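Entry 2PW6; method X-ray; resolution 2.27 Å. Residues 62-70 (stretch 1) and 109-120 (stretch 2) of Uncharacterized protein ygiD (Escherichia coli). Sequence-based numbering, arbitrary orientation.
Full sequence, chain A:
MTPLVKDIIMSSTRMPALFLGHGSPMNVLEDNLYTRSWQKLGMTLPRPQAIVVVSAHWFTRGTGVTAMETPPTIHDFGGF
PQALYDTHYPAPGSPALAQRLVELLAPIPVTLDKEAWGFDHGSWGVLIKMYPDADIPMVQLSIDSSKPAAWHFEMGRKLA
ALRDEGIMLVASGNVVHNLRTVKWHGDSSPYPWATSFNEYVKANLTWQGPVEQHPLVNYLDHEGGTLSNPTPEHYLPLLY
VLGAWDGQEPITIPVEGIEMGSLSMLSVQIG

Stretch 1, residues 62-70: GTGVTAMET
Stretch 2, residues 109-120: PVTLDKEAWGFD

Two strands, ending at Thr-66 and Asp-113, run parallel, their axes 4.7 Å apart at closest and inclined by 29°. Gly-64 pairs with Thr-111, Val-65 with Leu-112 and Thr-66 with Asp-113, with CA-CA separations of 4.7, 5.1 and 4.7 Å. All residues here are extended (Val-65 phi/psi -143/139, Leu-112 -109/111). Val-65 supplies the central rungs: its N donates to Thr-111 O (2.9 Å), and its O accepts from Asp-113 N (2.9 Å). Thr-111 N reaches Thr-63 O at 3.2 Å. Near Thr-63 a water accepts from Thr-63 N (water O to N 3.1 Å) and donates to Pro-109 O (water O to O 2.7 Å).

On the face carrying Val-65, branched side chains interlock. Val-65, chi1 t, sets CG2 3.7 Å from CG1 of Val-110 (t) and CG1 3.9 Å from CD1 of Leu-112 (t, p), whose longer side chain bends back toward the neighbouring strand.

The other face is built around Trp-117 (chi1 -52°, chi2 -40°). Its NE1 donates to Asp-113 OD2 at 3.1 Å, tethering the indole beneath the strands. Thr-66, chi1 p, lays its methyl on the ring: CG2 lies 3.4 Å from the centroid of the Trp-117 five-membered ring, 24° off the normal, a CH-pi contact. The ring's edge enters the hollow at Gly-64, with Trp-117 CH2 3.7 Å from Gly-64 C. Glycine suits this place because an ideal CB would lie only 3.3 Å from Trp-117 CZ2.

Beyond the strands, Met-68, a selenomethionine, adopts a left-handed backbone conformation (64/54), and Glu-69, modelled only to CB, then donates from N to Lys-114 O at 2.8 Å. The slender Met-68 side chain (m, t, p) passes small Ala-116, CG to CB 3.6 Å, and ends with CE 3.7 Å from CE2 at the edge of the Phe-119 ring (chi1 -71°, chi2 -91°). Farther out, Thr-70, modelled only as far as CB, has that CB 3.6 Å from Glu-115 CG.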

# COMPACT_ATOMS: atom_id res chain seq x y z
N GLY A 62 15.00 14.21 -0.38
CA GLY A 62 15.42 14.61 0.96
C GLY A 62 15.14 13.54 2.00
O GLY A 62 14.38 12.60 1.76
N THR A 63 15.77 13.68 3.16
CA THR A 63 15.62 12.76 4.27
C THR A 63 14.57 13.36 5.22
O THR A 63 14.62 14.56 5.58
CB THR A 63 16.99 12.53 4.98
OG1 THR A 63 17.98 12.07 4.03
CG2 THR A 63 16.89 11.53 6.12
N GLY A 64 13.58 12.54 5.56
CA GLY A 64 12.57 12.86 6.55
C GLY A 64 12.67 11.95 7.76
O GLY A 64 13.26 10.87 7.68
N VAL A 65 12.12 12.42 8.90
CA VAL A 65 12.09 11.73 10.18
C VAL A 65 10.73 12.07 10.80
O VAL A 65 10.25 13.20 10.68
CB VAL A 65 13.26 12.19 11.11
CG1 VAL A 65 12.99 11.95 12.59
CG2 VAL A 65 14.56 11.58 10.73
N THR A 66 10.07 11.10 11.42
CA THR A 66 8.85 11.35 12.18
C THR A 66 9.06 10.85 13.60
O THR A 66 9.72 9.86 13.82
CB THR A 66 7.61 10.60 11.63
OG1 THR A 66 7.66 9.22 12.02
CG2 THR A 66 7.50 10.71 10.14
N ALA A 67 8.48 11.53 14.58
CA ALA A 67 8.50 11.00 15.93
C ALA A 67 7.17 10.33 16.20
O ALA A 67 6.97 9.79 17.29
CB ALA A 67 8.78 12.08 16.94
N MSE A 68 6.28 10.35 15.21
CA MSE A 68 5.01 9.60 15.25
C MSE A 68 4.06 10.07 16.35
O MSE A 68 3.58 9.28 17.16
CB MSE A 68 5.27 8.09 15.37
CG MSE A 68 6.00 7.50 14.18
SE MSE A 68 6.33 5.61 14.32
CE MSE A 68 4.53 4.93 14.36
N GLU A 69 3.77 11.38 16.35
CA GLU A 69 2.83 12.00 17.29
C GLU A 69 1.41 12.10 16.71
O GLU A 69 0.64 13.00 17.10
CB GLU A 69 3.35 13.39 17.70
N THR A 70 1.07 11.21 15.77
CA THR A 70 -0.25 11.17 15.14
C THR A 70 -0.33 10.07 14.09
O THR A 70 -1.40 9.82 13.51
CB THR A 70 -0.62 12.54 14.53
N PRO A 109 20.27 18.02 5.81
CA PRO A 109 18.96 18.62 6.14
C PRO A 109 17.82 17.62 6.34
O PRO A 109 17.47 16.88 5.41
CB PRO A 109 18.67 19.53 4.93
CG PRO A 109 20.00 19.65 4.19
CD PRO A 109 20.78 18.42 4.49
N VAL A 110 17.22 17.62 7.53
CA VAL A 110 16.08 16.74 7.83
C VAL A 110 14.77 17.49 8.04
O VAL A 110 14.73 18.50 8.77
CB VAL A 110 16.32 15.82 9.05
CG1 VAL A 110 15.21 14.82 9.15
CG2 VAL A 110 17.59 15.06 8.92
N THR A 111 13.72 16.97 7.42
CA THR A 111 12.36 17.42 7.58
C THR A 111 11.74 16.58 8.71
O THR A 111 11.86 15.34 8.74
CB THR A 111 11.60 17.26 6.22
OG1 THR A 111 12.25 18.10 5.25
CG2 THR A 111 10.14 17.70 6.30
N LEU A 112 11.13 17.25 9.69
CA LEU A 112 10.56 16.52 10.81
C LEU A 112 9.04 16.55 10.79
O LEU A 112 8.42 17.59 10.97
CB LEU A 112 11.11 17.05 12.14
CG LEU A 112 10.57 16.47 13.45
CD1 LEU A 112 11.35 15.23 13.81
CD2 LEU A 112 10.72 17.52 14.55
N ASP A 113 8.43 15.39 10.54
CA ASP A 113 6.97 15.32 10.55
C ASP A 113 6.47 15.06 11.97
O ASP A 113 7.12 14.36 12.75
CB ASP A 113 6.46 14.23 9.60
CG ASP A 113 6.60 14.61 8.13
OD1 ASP A 113 7.50 15.43 7.78
OD2 ASP A 113 5.81 14.08 7.32
N LYS A 114 5.32 15.65 12.31
CA LYS A 114 4.63 15.35 13.58
C LYS A 114 3.97 13.98 13.46
O LYS A 114 4.27 13.06 14.21
CB LYS A 114 3.58 16.41 13.91
CG LYS A 114 3.00 16.34 15.33
CD LYS A 114 3.48 17.51 16.20
CE LYS A 114 3.22 17.30 17.70
NZ LYS A 114 4.33 16.55 18.36
N GLU A 115 3.08 13.87 12.47
CA GLU A 115 2.30 12.67 12.18
C GLU A 115 3.20 11.48 11.76
O GLU A 115 4.25 11.66 11.14
CB GLU A 115 1.28 13.03 11.07
CG GLU A 115 -0.04 12.21 11.04
CD GLU A 115 -1.13 12.82 10.09
OE1 GLU A 115 -1.99 12.05 9.56
OE2 GLU A 115 -1.11 14.06 9.87
N ALA A 116 2.78 10.27 12.13
CA ALA A 116 3.38 9.04 11.63
C ALA A 116 3.12 8.88 10.12
O ALA A 116 2.13 9.38 9.62
CB ALA A 116 2.84 7.84 12.40
N TRP A 117 4.00 8.23 9.37
CA TRP A 117 3.64 7.78 8.00
C TRP A 117 3.01 6.40 8.07
O TRP A 117 3.44 5.56 8.85
CB TRP A 117 4.88 7.68 7.12
CG TRP A 117 5.73 8.90 7.09
CD1 TRP A 117 5.29 10.23 7.05
CD2 TRP A 117 7.15 8.96 7.10
NE1 TRP A 117 6.37 11.07 7.03
CE2 TRP A 117 7.52 10.32 7.08
CE3 TRP A 117 8.15 7.99 7.16
CZ2 TRP A 117 8.84 10.72 7.07
CZ3 TRP A 117 9.45 8.39 7.15
CH2 TRP A 117 9.79 9.73 7.10
N GLY A 118 2.01 6.13 7.25
CA GLY A 118 1.48 4.77 7.19
C GLY A 118 2.59 3.75 6.92
O GLY A 118 3.57 4.03 6.22
N PHE A 119 2.45 2.57 7.53
CA PHE A 119 3.36 1.46 7.28
C PHE A 119 2.88 0.70 6.05
O PHE A 119 1.72 0.33 5.97
CB PHE A 119 3.39 0.52 8.50
CG PHE A 119 4.09 1.11 9.70
CD1 PHE A 119 5.46 0.91 9.89
CD2 PHE A 119 3.39 1.86 10.63
CE1 PHE A 119 6.12 1.44 10.99
CE2 PHE A 119 4.05 2.41 11.75
CZ PHE A 119 5.41 2.20 11.92
N ASP A 120 3.77 0.49 5.09
CA ASP A 120 3.49 -0.50 4.02
C ASP A 120 3.12 -1.90 4.58
O ASP A 120 3.56 -2.26 5.66
CB ASP A 120 4.69 -0.61 3.08
CG ASP A 120 5.96 -0.89 3.80
OD1 ASP A 120 6.54 0.02 4.41
OD2 ASP A 120 6.43 -2.02 3.74
O HOH W 1 17.74 16.11 2.86
O HOH W 2 14.17 16.98 3.98